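Reducing-end xylose-releasing exo-oligoxylanase Rex8A (Paenibacillus barcinonensis, PDB 6SUD) hydrolyses short linear and branched xylooligosaccharides from their reducing ends, releasing xylose during xylan breakdown. Local coordinates at residues L32-T35 with W36-L39; M82-K85 with H86-D89; Y94-T97 with Y98-T102; H113-P116 with D117-L121; G147-P150 with Y151-Q154. The protein carries 1 engineered substitution. All coordinates share one frame; numbering follows the deposited sequence. Where two conformers were deposited one is given.

Contact 1: residues L32-T35 with W36-L39. With EDO (1,2-ethanediol), chain C.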
loop_
_atom_site.group_PDB
_atom_site.type_symbol
_atom_site.label_atom_id
_atom_site.label_comp_id
_atom_site.label_asym_id
_atom_site.label_seq_id
_atom_site.Cartn_x
_atom_site.Cartn_y
_atom_site.Cartn_z
ATOM N N LEU A 32 -9.431 15.324 7.733
ATOM C CA LEU A 32 -8.186 14.745 7.182
ATOM C C LEU A 32 -7.025 15.229 8.051
ATOM O O LEU A 32 -6.221 14.398 8.501
ATOM C CB LEU A 32 -7.988 15.158 5.721
ATOM C CG LEU A 32 -6.675 14.646 5.132
ATOM C CD1 LEU A 32 -6.580 13.133 5.270
ATOM C CD2 LEU A 32 -6.496 15.055 3.690
ATOM N N GLU A 33 -6.986 16.528 8.331
ATOM C CA GLU A 33 -5.920 17.116 9.170
ATOM C C GLU A 33 -5.931 16.451 10.549
ATOM O O GLU A 33 -4.842 16.183 11.048
ATOM C CB GLU A 33 -6.078 18.631 9.226
ATOM C CG GLU A 33 -5.472 19.255 10.465
ATOM C CD GLU A 33 -3.958 19.145 10.518
ATOM O OE1 GLU A 33 -3.357 19.657 11.477
ATOM O OE2 GLU A 33 -3.379 18.543 9.601
ATOM N N GLN A 34 -7.107 16.219 11.141
ATOM C CA GLN A 34 -7.197 15.627 12.498
ATOM C C GLN A 34 -6.784 14.155 12.456
ATOM O O GLN A 34 -6.209 13.670 13.461
ATOM C CB GLN A 34 -8.588 15.739 13.117
ATOM C CG GLN A 34 -8.555 15.425 14.605
ATOM C CD GLN A 34 -7.394 16.098 15.305
ATOM O OE1 GLN A 34 -6.493 15.440 15.818
ATOM N NE2 GLN A 34 -7.381 17.422 15.307
ATOM N N THR A 35 -7.019 13.457 11.343
ATOM C CA THR A 35 -6.592 12.040 11.260
ATOM C C THR A 35 -5.062 12.017 11.301
ATOM O O THR A 35 -4.480 11.232 12.078
ATOM C CB THR A 35 -7.140 11.339 10.014
ATOM O OG1 THR A 35 -8.560 11.477 10.018
ATOM C CG2 THR A 35 -6.715 9.887 9.962
ATOM N N TRP A 36 -4.441 12.890 10.510
ATOM C CA TRP A 36 -2.968 13.067 10.505
ATOM C C TRP A 36 -2.463 13.307 11.930
ATOM O O TRP A 36 -1.551 12.612 12.358
ATOM C CB TRP A 36 -2.536 14.215 9.589
ATOM C CG TRP A 36 -1.094 14.566 9.797
ATOM C CD1 TRP A 36 -0.616 15.491 10.680
ATOM C CD2 TRP A 36 0.071 13.936 9.218
ATOM N NE1 TRP A 36 0.750 15.505 10.670
ATOM C CE2 TRP A 36 1.201 14.555 9.796
ATOM C CE3 TRP A 36 0.281 12.908 8.292
ATOM C CZ2 TRP A 36 2.506 14.206 9.456
ATOM C CZ3 TRP A 36 1.572 12.572 7.948
ATOM C CH2 TRP A 36 2.668 13.212 8.520
ATOM N N ASN A 37 -3.012 14.313 12.610
ATOM C CA ASN A 37 -2.568 14.739 13.964
ATOM C C ASN A 37 -2.630 13.564 14.948
ATOM O O ASN A 37 -1.680 13.414 15.747
ATOM C CB ASN A 37 -3.417 15.911 14.448
ATOM C CG ASN A 37 -3.104 17.151 13.645
ATOM O OD1 ASN A 37 -1.955 17.353 13.262
ATOM N ND2 ASN A 37 -4.102 17.975 13.372
ATOM N N ASP A 38 -3.724 12.801 14.935
ATOM C CA ASP A 38 -3.923 11.672 15.880
ATOM C C ASP A 38 -2.918 10.554 15.591
ATOM O O ASP A 38 -2.337 10.030 16.545
ATOM C CB ASP A 38 -5.360 11.148 15.850
ATOM C CG ASP A 38 -6.374 12.104 16.451
ATOM O OD1 ASP A 38 -5.955 13.078 17.101
ATOM O OD2 ASP A 38 -7.587 11.874 16.255
ATOM N N LEU A 39 -2.715 10.192 14.332
ATOM C CA LEU A 39 -1.811 9.067 13.983
ATOM C C LEU A 39 -0.343 9.394 14.260
ATOM O O LEU A 39 0.377 8.508 14.741
ATOM C CB LEU A 39 -1.991 8.741 12.505
ATOM C CG LEU A 39 -2.963 7.619 12.187
ATOM C CD1 LEU A 39 -2.523 6.979 10.881
ATOM C CD2 LEU A 39 -3.023 6.595 13.320
HETATM C C1 EDO C . 4.055 18.628 10.880
HETATM O O1 EDO C . 4.620 18.474 12.173
HETATM C C2 EDO C . 3.014 17.666 10.737
HETATM O O2 EDO C . 2.087 17.795 11.795
#

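Contact 2: residues M82-K85 with H86-D89. With EDO (1,2-ethanediol), chain H; EDO (1,2-ethanediol), chain C.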
loop_
_atom_site.group_PDB
_atom_site.type_symbol
_atom_site.label_atom_id
_atom_site.label_comp_id
_atom_site.label_asym_id
_atom_site.label_seq_id
_atom_site.Cartn_x
_atom_site.Cartn_y
_atom_site.Cartn_z
ATOM N N MET A 82 0.540 14.479 2.413
ATOM C CA MET A 82 0.064 15.528 3.357
ATOM C C MET A 82 1.030 16.721 3.366
ATOM O O MET A 82 0.782 17.657 4.147
ATOM C CB MET A 82 -0.069 14.970 4.778
ATOM C CG MET A 82 -1.183 13.963 4.984
ATOM S SD MET A 82 -2.806 14.762 4.833
ATOM C CE MET A 82 -2.744 15.909 6.207
ATOM N N ASP A 83 2.049 16.719 2.501
ATOM C CA ASP A 83 3.054 17.811 2.385
ATOM C C ASP A 83 3.749 17.988 3.746
ATOM O O ASP A 83 3.867 19.158 4.239
ATOM C CB ASP A 83 2.397 19.094 1.867
ATOM C CG ASP A 83 3.377 20.178 1.459
ATOM O OD1 ASP A 83 4.560 19.853 1.270
ATOM O OD2 ASP A 83 2.950 21.344 1.328
ATOM N N LYS A 84 4.215 16.885 4.330
ATOM C CA LYS A 84 4.833 16.882 5.688
ATOM C C LYS A 84 6.289 16.431 5.575
ATOM O O LYS A 84 6.621 15.283 5.924
ATOM C CB LYS A 84 4.012 16.046 6.668
ATOM C CG LYS A 84 2.580 16.528 6.827
ATOM C CD LYS A 84 2.404 17.665 7.789
ATOM C CE LYS A 84 0.952 17.943 8.119
ATOM N NZ LYS A 84 0.803 19.129 8.996
ATOM N N LYS A 85 7.130 17.336 5.092
ATOM C CA LYS A 85 8.522 17.012 4.722
ATOM C C LYS A 85 9.336 16.576 5.947
ATOM O O LYS A 85 10.164 15.667 5.805
ATOM C CB LYS A 85 9.168 18.211 4.032
ATOM C CG LYS A 85 10.527 17.890 3.428
ATOM C CD LYS A 85 11.046 18.951 2.488
ATOM C CE LYS A 85 12.245 18.498 1.686
ATOM N NZ LYS A 85 13.410 18.256 2.571
ATOM N N HIS A 86 9.141 17.212 7.102
ATOM C CA HIS A 86 9.981 16.960 8.306
ATOM C C HIS A 86 9.824 15.505 8.751
ATOM O O HIS A 86 10.857 14.820 8.946
ATOM C CB HIS A 86 9.678 17.979 9.397
ATOM C CG HIS A 86 10.443 17.741 10.656
ATOM N ND1 HIS A 86 9.808 17.561 11.856
ATOM C CD2 HIS A 86 11.767 17.649 10.913
ATOM C CE1 HIS A 86 10.700 17.404 12.811
ATOM N NE2 HIS A 86 11.908 17.427 12.260
ATOM N N GLU A 87 8.586 15.030 8.831
ATOM C CA GLU A 87 8.297 13.626 9.195
ATOM C C GLU A 87 8.789 12.690 8.093
ATOM O O GLU A 87 9.369 11.660 8.435
ATOM C CB GLU A 87 6.802 13.413 9.382
ATOM C CG GLU A 87 6.248 14.135 10.581
ATOM C CD GLU A 87 6.038 15.632 10.489
ATOM O OE1 GLU A 87 6.211 16.236 9.402
ATOM O OE2 GLU A 87 5.689 16.194 11.527
ATOM N N PHE A 88 8.567 13.047 6.824
ATOM C CA PHE A 88 9.016 12.221 5.675
ATOM C C PHE A 88 10.511 11.940 5.833
ATOM O O PHE A 88 10.933 10.764 5.762
ATOM C CB PHE A 88 8.758 12.937 4.351
ATOM C CG PHE A 88 9.160 12.154 3.129
ATOM C CD1 PHE A 88 10.486 12.082 2.736
ATOM C CD2 PHE A 88 8.209 11.483 2.381
ATOM C CE1 PHE A 88 10.847 11.377 1.599
ATOM C CE2 PHE A 88 8.567 10.766 1.251
ATOM C CZ PHE A 88 9.888 10.700 0.877
ATOM N N ASP A 89 11.269 13.023 6.011
ATOM C CA ASP A 89 12.749 13.032 6.115
ATOM C C ASP A 89 13.195 12.227 7.340
ATOM O O ASP A 89 14.208 11.510 7.240
ATOM C CB ASP A 89 13.263 14.473 6.113
ATOM C CG ASP A 89 13.304 15.088 4.719
ATOM O OD1 ASP A 89 13.150 14.339 3.739
ATOM O OD2 ASP A 89 13.463 16.319 4.619
HETATM C C1 EDO H . 6.697 19.398 7.579
HETATM O O1 EDO H . 6.086 19.048 8.816
HETATM C C2 EDO H . 5.718 19.906 6.607
HETATM O O2 EDO H . 6.266 20.634 5.521
HETATM C C1 EDO C . 4.055 18.628 10.880
HETATM O O1 EDO C . 4.620 18.474 12.173
HETATM C C2 EDO C . 3.014 17.666 10.737
HETATM O O2 EDO C . 2.087 17.795 11.795
#

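Contact 3: residues Y94-T97 with Y98-T102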
loop_
_atom_site.group_PDB
_atom_site.type_symbol
_atom_site.label_atom_id
_atom_site.label_comp_id
_atom_site.label_asym_id
_atom_site.label_seq_id
_atom_site.Cartn_x
_atom_site.Cartn_y
_atom_site.Cartn_z
ATOM N N TYR A 94 15.680 7.136 9.054
ATOM C CA TYR A 94 15.606 5.867 9.823
ATOM C C TYR A 94 15.772 4.665 8.869
ATOM O O TYR A 94 16.651 3.831 9.136
ATOM C CB TYR A 94 14.321 5.820 10.657
ATOM C CG TYR A 94 14.197 4.620 11.559
ATOM C CD1 TYR A 94 13.870 3.369 11.058
ATOM C CD2 TYR A 94 14.405 4.733 12.924
ATOM C CE1 TYR A 94 13.755 2.267 11.893
ATOM C CE2 TYR A 94 14.280 3.647 13.774
ATOM C CZ TYR A 94 13.952 2.407 13.257
ATOM O OH TYR A 94 13.847 1.342 14.107
ATOM N N ALA A 95 14.964 4.564 7.806
ATOM C CA ALA A 95 15.001 3.445 6.831
ATOM C C ALA A 95 16.403 3.365 6.205
ATOM O O ALA A 95 16.974 2.267 6.123
ATOM C CB ALA A 95 13.943 3.616 5.756
ATOM N N TYR A 96 16.925 4.511 5.769
ATOM C CA TYR A 96 18.242 4.629 5.088
ATOM C C TYR A 96 19.348 4.141 6.037
ATOM O O TYR A 96 20.212 3.326 5.634
ATOM C CB TYR A 96 18.479 6.070 4.632
ATOM C CG TYR A 96 19.894 6.349 4.197
ATOM C CD1 TYR A 96 20.354 5.928 2.960
ATOM C CD2 TYR A 96 20.779 7.011 5.034
ATOM C CE1 TYR A 96 21.658 6.170 2.560
ATOM C CE2 TYR A 96 22.083 7.270 4.642
ATOM C CZ TYR A 96 22.522 6.853 3.398
ATOM O OH TYR A 96 23.811 7.088 3.009
ATOM N N THR A 97 19.308 4.611 7.283
ATOM C CA THR A 97 20.364 4.391 8.311
ATOM C C THR A 97 20.325 2.949 8.847
ATOM O O THR A 97 21.407 2.345 8.973
ATOM C CB THR A 97 20.234 5.426 9.437
ATOM O OG1 THR A 97 20.472 6.717 8.866
ATOM C CG2 THR A 97 21.200 5.189 10.576
ATOM N N TYR A 98 19.148 2.405 9.176
ATOM C CA TYR A 98 19.028 1.120 9.917
ATOM C C TYR A 98 18.646 -0.063 9.020
ATOM O O TYR A 98 19.073 -1.190 9.333
ATOM C CB TYR A 98 18.038 1.265 11.070
ATOM C CG TYR A 98 18.491 2.221 12.140
ATOM C CD1 TYR A 98 19.735 2.092 12.740
ATOM C CD2 TYR A 98 17.663 3.247 12.565
ATOM C CE1 TYR A 98 20.145 2.963 13.735
ATOM C CE2 TYR A 98 18.057 4.122 13.559
ATOM C CZ TYR A 98 19.300 3.978 14.148
ATOM O OH TYR A 98 19.677 4.858 15.122
ATOM N N MET A 99 17.875 0.162 7.955
ATOM C CA MET A 99 17.161 -0.946 7.265
ATOM C C MET A 99 17.793 -1.279 5.910
ATOM O O MET A 99 17.806 -2.485 5.579
ATOM C CB MET A 99 15.680 -0.610 7.107
ATOM C CG MET A 99 15.012 -0.394 8.459
ATOM S SD MET A 99 13.276 0.016 8.278
ATOM C CE MET A 99 12.528 -1.604 8.445
ATOM N N GLN A 100 18.286 -0.291 5.156
ATOM C CA GLN A 100 18.787 -0.527 3.772
ATOM C C GLN A 100 20.143 -1.235 3.847
ATOM O O GLN A 100 21.040 -0.739 4.538
ATOM C CB GLN A 100 18.921 0.759 2.955
ATOM C CG GLN A 100 19.139 0.503 1.463
ATOM C CD GLN A 100 19.123 1.763 0.632
ATOM O OE1 GLN A 100 19.602 2.820 1.057
ATOM N NE2 GLN A 100 18.569 1.652 -0.568
ATOM N N HIS A 101 20.274 -2.348 3.128
ATOM C CA HIS A 101 21.523 -3.144 3.003
ATOM C C HIS A 101 22.539 -2.413 2.116
ATOM O O HIS A 101 22.156 -1.947 1.028
ATOM C CB HIS A 101 21.207 -4.524 2.433
ATOM C CG HIS A 101 20.424 -5.398 3.347
ATOM N ND1 HIS A 101 20.981 -5.975 4.476
ATOM C CD2 HIS A 101 19.142 -5.824 3.294
ATOM C CE1 HIS A 101 20.072 -6.714 5.081
ATOM N NE2 HIS A 101 18.932 -6.641 4.377
ATOM N N THR A 102 23.805 -2.363 2.538
ATOM C CA THR A 102 24.893 -1.698 1.771
ATOM C C THR A 102 25.696 -2.729 0.968
ATOM O O THR A 102 26.422 -2.300 0.048
ATOM C CB THR A 102 25.798 -0.862 2.683
ATOM O OG1 THR A 102 26.405 -1.720 3.646
ATOM C CG2 THR A 102 25.047 0.242 3.390
HETATM O O HOH W 1 22.273 1.785 5.176
#

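Contact 4: residues H113-P116 with D117-L121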
loop_
_atom_site.group_PDB
_atom_site.type_symbol
_atom_site.label_atom_id
_atom_site.label_comp_id
_atom_site.label_asym_id
_atom_site.label_seq_id
_atom_site.Cartn_x
_atom_site.Cartn_y
_atom_site.Cartn_z
ATOM N N HIS A 113 12.032 -6.019 8.719
ATOM C CA HIS A 113 11.650 -5.546 10.071
ATOM C C HIS A 113 12.879 -5.413 10.963
ATOM O O HIS A 113 13.875 -6.099 10.727
ATOM C CB HIS A 113 10.515 -6.405 10.658
ATOM C CG HIS A 113 10.921 -7.711 11.254
ATOM N ND1 HIS A 113 10.314 -8.226 12.388
ATOM C CD2 HIS A 113 11.827 -8.634 10.869
ATOM C CE1 HIS A 113 10.865 -9.383 12.694
ATOM N NE2 HIS A 113 11.770 -9.671 11.759
ATOM N N CYS A 114 12.781 -4.538 11.955
ATOM C CA CYS A 114 13.847 -4.295 12.953
ATOM C C CYS A 114 13.196 -3.931 14.282
ATOM O O CYS A 114 11.983 -3.625 14.311
ATOM C CB CYS A 114 14.816 -3.210 12.488
ATOM S SG CYS A 114 14.070 -1.578 12.236
ATOM N N LYS A 115 13.981 -3.984 15.352
ATOM C CA LYS A 115 13.534 -3.477 16.668
ATOM C C LYS A 115 13.394 -1.967 16.551
ATOM O O LYS A 115 14.056 -1.357 15.721
ATOM C CB LYS A 115 14.550 -3.826 17.750
ATOM C CG LYS A 115 14.733 -5.313 17.989
ATOM C CD LYS A 115 15.768 -5.590 19.043
ATOM C CE LYS A 115 15.284 -5.244 20.430
ATOM N NZ LYS A 115 16.354 -5.444 21.431
ATOM N N PRO A 116 12.545 -1.312 17.373
ATOM C CA PRO A 116 12.440 0.149 17.337
ATOM C C PRO A 116 13.784 0.893 17.466
ATOM O O PRO A 116 13.899 1.965 16.887
ATOM C CB PRO A 116 11.484 0.460 18.500
ATOM C CG PRO A 116 10.672 -0.806 18.676
ATOM C CD PRO A 116 11.621 -1.936 18.341
ATOM N N ASP A 117 14.778 0.300 18.142
ATOM C CA ASP A 117 16.137 0.884 18.332
ATOM C C ASP A 117 16.986 0.732 17.057
ATOM O O ASP A 117 18.093 1.304 17.020
ATOM C CB ASP A 117 16.827 0.289 19.567
ATOM C CG ASP A 117 17.504 -1.060 19.374
ATOM O OD1 ASP A 117 17.224 -1.738 18.361
ATOM O OD2 ASP A 117 18.317 -1.428 20.254
ATOM N N GLY A 118 16.503 0.002 16.046
ATOM C CA GLY A 118 17.170 -0.113 14.734
ATOM C C GLY A 118 17.930 -1.417 14.549
ATOM O O GLY A 118 18.451 -1.623 13.437
ATOM N N THR A 119 17.998 -2.270 15.577
ATOM C CA THR A 119 18.604 -3.629 15.506
ATOM C C THR A 119 17.822 -4.472 14.494
ATOM O O THR A 119 16.639 -4.729 14.752
ATOM C CB THR A 119 18.593 -4.346 16.863
ATOM O OG1 THR A 119 19.148 -3.494 17.866
ATOM C CG2 THR A 119 19.356 -5.653 16.842
ATOM N N ARG A 120 18.461 -4.915 13.404
ATOM C CA ARG A 120 17.784 -5.730 12.363
ATOM C C ARG A 120 17.429 -7.090 12.979
ATOM O O ARG A 120 18.254 -7.628 13.743
ATOM C CB ARG A 120 18.661 -5.913 11.117
ATOM C CG ARG A 120 18.800 -4.687 10.225
ATOM C CD ARG A 120 19.585 -5.080 8.983
ATOM N NE ARG A 120 19.864 -3.995 8.051
ATOM C CZ ARG A 120 21.036 -3.380 7.919
ATOM N NH1 ARG A 120 22.077 -3.747 8.647
ATOM N NH2 ARG A 120 21.181 -2.405 7.037
ATOM N N LEU A 121 16.240 -7.605 12.652
ATOM C CA LEU A 121 15.663 -8.867 13.197
ATOM C C LEU A 121 15.777 -9.994 12.167
ATOM O O LEU A 121 15.953 -11.161 12.559
ATOM C CB LEU A 121 14.199 -8.618 13.561
ATOM C CG LEU A 121 13.980 -7.788 14.819
ATOM C CD1 LEU A 121 12.545 -7.297 14.898
ATOM C CD2 LEU A 121 14.361 -8.582 16.062
#

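Contact 5: residues G147-P150 with Y151-Q154. With EDO (1,2-ethanediol), chain I.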
loop_
_atom_site.group_PDB
_atom_site.type_symbol
_atom_site.label_atom_id
_atom_site.label_comp_id
_atom_site.label_asym_id
_atom_site.label_seq_id
_atom_site.Cartn_x
_atom_site.Cartn_y
_atom_site.Cartn_z
ATOM N N GLY A 147 17.721 17.048 -2.367
ATOM C CA GLY A 147 18.748 17.653 -1.506
ATOM C C GLY A 147 20.004 16.793 -1.514
ATOM O O GLY A 147 20.125 15.859 -2.304
ATOM N N PRO A 148 20.981 17.090 -0.636
ATOM C CA PRO A 148 22.189 16.277 -0.536
ATOM C C PRO A 148 21.821 14.874 -0.035
ATOM O O PRO A 148 20.811 14.743 0.604
ATOM C CB PRO A 148 23.099 17.021 0.456
ATOM C CG PRO A 148 22.407 18.346 0.755
ATOM C CD PRO A 148 20.976 18.242 0.275
ATOM N N ALA A 149 22.644 13.869 -0.323
ATOM C CA ALA A 149 22.411 12.476 0.129
ATOM C C ALA A 149 22.300 12.485 1.653
ATOM O O ALA A 149 23.059 13.203 2.306
ATOM C CB ALA A 149 23.524 11.582 -0.368
ATOM N N PRO A 150 21.367 11.742 2.298
ATOM C CA PRO A 150 20.481 10.777 1.641
ATOM C C PRO A 150 19.157 11.347 1.101
ATOM O O PRO A 150 18.309 10.579 0.659
ATOM C CB PRO A 150 20.188 9.797 2.788
ATOM C CG PRO A 150 20.202 10.654 4.041
ATOM C CD PRO A 150 21.099 11.836 3.745
ATOM N N TYR A 151 18.991 12.672 1.103
ATOM C CA TYR A 151 17.702 13.302 0.704
ATOM C C TYR A 151 17.728 13.673 -0.782
ATOM O O TYR A 151 16.914 14.516 -1.185
ATOM C CB TYR A 151 17.388 14.467 1.651
ATOM C CG TYR A 151 17.481 14.096 3.113
ATOM C CD1 TYR A 151 16.439 13.473 3.778
ATOM C CD2 TYR A 151 18.632 14.350 3.842
ATOM C CE1 TYR A 151 16.549 13.110 5.111
ATOM C CE2 TYR A 151 18.750 14.019 5.181
ATOM C CZ TYR A 151 17.701 13.392 5.824
ATOM O OH TYR A 151 17.805 13.040 7.150
ATOM N N ASP A 152 18.623 13.049 -1.563
ATOM C CA ASP A 152 18.608 13.077 -3.047
ATOM C C ASP A 152 17.548 12.070 -3.519
ATOM O O ASP A 152 17.915 11.025 -4.075
ATOM C CB ASP A 152 19.997 12.796 -3.636
ATOM C CG ASP A 152 20.667 11.518 -3.162
ATOM O OD1 ASP A 152 20.526 11.194 -1.992
ATOM O OD2 ASP A 152 21.351 10.862 -3.984
ATOM N N TYR A 153 16.269 12.409 -3.318
ATOM C CA TYR A 153 15.114 11.475 -3.370
ATOM C C TYR A 153 15.032 10.724 -4.705
ATOM O O TYR A 153 14.854 9.484 -4.679
ATOM C CB TYR A 153 13.804 12.233 -3.149
ATOM C CG TYR A 153 13.773 13.084 -1.913
ATOM C CD1 TYR A 153 13.865 12.527 -0.650
ATOM C CD2 TYR A 153 13.612 14.455 -2.006
ATOM C CE1 TYR A 153 13.807 13.309 0.492
ATOM C CE2 TYR A 153 13.552 15.252 -0.873
ATOM C CZ TYR A 153 13.651 14.678 0.379
ATOM O OH TYR A 153 13.587 15.457 1.502
ATOM N N GLN A 154 15.147 11.429 -5.840
ATOM C CA GLN A 154 14.981 10.796 -7.180
ATOM C C GLN A 154 16.046 9.711 -7.357
ATOM O O GLN A 154 15.679 8.595 -7.761
ATOM C CB GLN A 154 15.069 11.803 -8.329
ATOM C CG GLN A 154 14.675 11.213 -9.674
ATOM C CD GLN A 154 14.966 12.157 -10.818
ATOM O OE1 GLN A 154 14.072 12.800 -11.359
ATOM N NE2 GLN A 154 16.231 12.264 -11.186
HETATM C C1 EDO I . 20.485 17.646 3.722
HETATM O O1 EDO I . 20.718 17.375 5.099
HETATM C C2 EDO I . 20.443 16.347 3.024
HETATM O O2 EDO I . 21.455 15.434 3.442
#

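Contact 1: residues L32-T35 with W36-L39
Glu33 and Asn37 meet side chain to side chain one turn apart on helix 25-41, an i to i+4 pair on what is probably one of the helices of the (α/α)6 barrel that characterises glycoside hydrolase family 8. Asn37 ND2 donates to Glu33 OE1 at 2.6 Å, with the carboxylate oxygen close to the amide plane. From the other side the approach is less regular: the donor comes down on OE1 from above the carboxylate, and the two flat groups stand almost perpendicular, 89° apart. The chain of Glu33 bends at chi2 (67°), and its carboxylate reaches forward along the helix to Asn37. Asn37 was modelled in two conformers, so the bond holds for the one described and is doubtful for the other.

Beneath the pair run the regular helical bonds, among them Asn37 N to Glu33 O at 3.0 Å and Trp36 N to Leu32 O at 3.1 Å. Leu32, Thr35 and Leu39 turn to the interior, where all three pack on helix 359-373. The hydroxyl of Thr35 is bound within its own helix, at the carbonyl of Arg31, while its side chain touches Tyr366 and Phe367.

Trp36 swings its indole away from the preceding turn, CG lying anti to the backbone N (chi1 169°). The ring stacks with Phe40 and forms a cation-pi contact with Lys84, in the loop before helix 85-99. Its N-H points to an ethanediol molecule, probably from the crystallisation liquor: Trp36 NE1 donates to O2 of the diol at 2.9 Å.

Contact 2: residues M82-K85 with H86-D89
Lys85 and Asp89 form a salt bridge across one helical turn, with Lys85 NZ 2.8 Å from Asp89 OD2. OD2 receives the ammonium group on its syn lone pair, the side of the other carboxylate oxygen. The lysine chain runs extended and bends only at chi4 (-66°), which brings NZ round to the acid. Tyr153 OH is hydrogen-bonded both to Asp89 OD1 and to Lys85 NZ, so the charge pair and the phenol form one polar cluster, in which the hydroxyl meets both charged groups.

Glu87 has a different environment. Its OE1 accepts from O1 of one ethanediol at 2.9 Å and its OE2 from O1 of a second at 2.6 Å, and OE2 is also bound to Tyr41 OH. The first diol reaches back to Asp83 O through a weak bond. Lys84 touches Glu87 through its aliphatic part, CB lying 3.5 Å from OE1, whereas the rest of its chain leads away from the acid.

Phe88 leaves the helix with CG anti to the backbone N (chi1 -179°). Its ring enters the apolar layer between helices 69-81 and 127-144 and meets Trp144 edge-to-face.

Phe88 N bonds to Lys84 O at 3.1 Å in the first turn after the N-cap residue, Lys84. Asp83, with positive phi (58°), ends helix 69-81 in a Schellman motif. Schellman motif and N-cap on successive residues make a tight helix-to-helix connection within the helical barrel.

Contact 3: residues Y94-T97 with Y98-T102
Tyr98 points an edge at the face of Tyr94 in a T-shaped pair: the ring centroids are 4.9 Å apart and the planes stand at 70°. Tyr98 CD2 does the touching, poised over the centre of the Tyr94 ring. Tyr94 has swung its ring forward along the helix, CG anti to the backbone N (chi1 -176°), which lays the face beneath the residue one turn on. A face of Tyr98 is covered in its turn by the methyl group of Thr97, whose CG2 sits 4.0 Å from the ring centroid, nearly on the ring normal, as a CH-pi contact. At the edge of Tyr94 lies the sulfur of Met99, a Met-aromatic contact with SD 5.5 Å from the centroid.

The backbone widens here. Tyr98 N bonds to Tyr94 O in the usual alpha pattern, but Ala95 O takes two donors, Met99 N at 2.9 Å and Gln100 N at 3.0 Å. The second is a pi-type bond whose donor lies nearly in line with the C=O, though its N-H is bent (140°); the first comes from above the carbonyl plane. A water donates to Tyr96 O at 2.6 Å and to Gln100 O at 2.9 Å, bridging carbonyls where the chain leaves the helical path.

Further out, Tyr94 OH binds Pro116 O and Gln100 NE2 binds Asp108 O, and both Tyr94 and Met99 rest on Met72 and Cys114. The chemistry is thus split: weakly polar ring, methyl and sulfur contacts pack one flank of helix 85-99, while one shared acceptor, Ala95 O, and a water serve the backbone as it unwinds.

Contact 4: residues H113-P116 with D117-L121
Leu121 folds back over His113 and the two residues that follow it. Its CB lies over one face of the imidazole, 3.5 Å from the centroid of the His113 ring and displaced toward the rim, a CH-pi contact. CG passes above the backbone between Cys114 and Lys115. Of the two methyls, CD1 turns back to the ring, 3.5 Å from His113 CE1, and CD2 goes forward to meet Lys115 CG at 3.8 Å.

These contacts cover one face of a beta hairpin. Cys114 and Arg120 are a non-hydrogen-bonded antiparallel pair whose side chains occupy the other face. Lys115 N donates to Thr119 O at 2.8 Å, and Gly118 N to Lys115 O at 2.8 Å, closing a type I turn; Gly118, with phi 102°, completes a G1 bulge. Asp117 braces the bend as an Asx turn: its OD1 accepts from Thr119 N at 2.9 Å and from Thr119 OG1 at 2.7 Å, so one oxygen grips both groups. Leu121 N to His113 O is a weak bond, at the point where the strand turns a corner.

Strand 113-114 lies between 67-68 and 120-122 in the small sheet. Pro116 touches Leu60, and Cys114 faces helix 85-99, while His113 ND1 bonds to Asp66 and the same side chain touches Arg68, a residue of the xylose pocket.

Contact 5: residues G147-P150 with Y151-Q154
Pro150 and Tyr151, neighbours in the chain, set their rings against each other and make the apolar part of this turn. Pro150 CG sits over one face of the phenol, 4.1 Å from the centroid of the Tyr151 ring and 20° off its normal, in a CH-pi contact. Pro150 CD also approaches Tyr151 CE2 at 3.5 Å.

Backbone bonds close the loop. The Ala149-Pro150 peptide is cis, and Tyr151 N returns to Pro148 O at 2.8 Å, giving a type VI turn. Gly147 N donates to Tyr151 O at 2.9 Å. That oxygen also receives a weak bond from Tyr153 N in an inverse gamma turn centred on Asp152.

Polar side chains add little within the turn. Asp152 is folded inward (chi1 54°), with OD1 3.1 Å from Ala149 CA, and its hydrogen-bonding partner is Gln156 NE2. Outside, Pro150 O accepts from Trp92 NE1, and the proline packs on Asn93 and Tyr96 of helix 85-99.

With no salt bridge across it, this lead-in to helix 153-170 depends for its shape on proline geometry, a CH-pi contact and main-chain hydrogen bonds.

In the fold
Contacts 1, 2 and 3 are partly buried and lie on or at the ends of helices, whereas contacts 4 and 5 are surface turns. Contacts 1 and 2 meet where Trp36 packs on Met82, Lys84 and Glu87, and they share one ethanediol. Contacts 2 and 3 both lie on helix 85-99, the first near its start with a salt bridge, the second near its end with an aromatic pair. Each turn leans on that helix: contact 5 through Tyr153 and Tyr151 at contact 2 and Pro150 against Tyr96 at contact 3, contact 4 through Pro116 and Tyr94. Contacts 3 and 4 come nearest the active site; 1, 2 and 5 lie away from it.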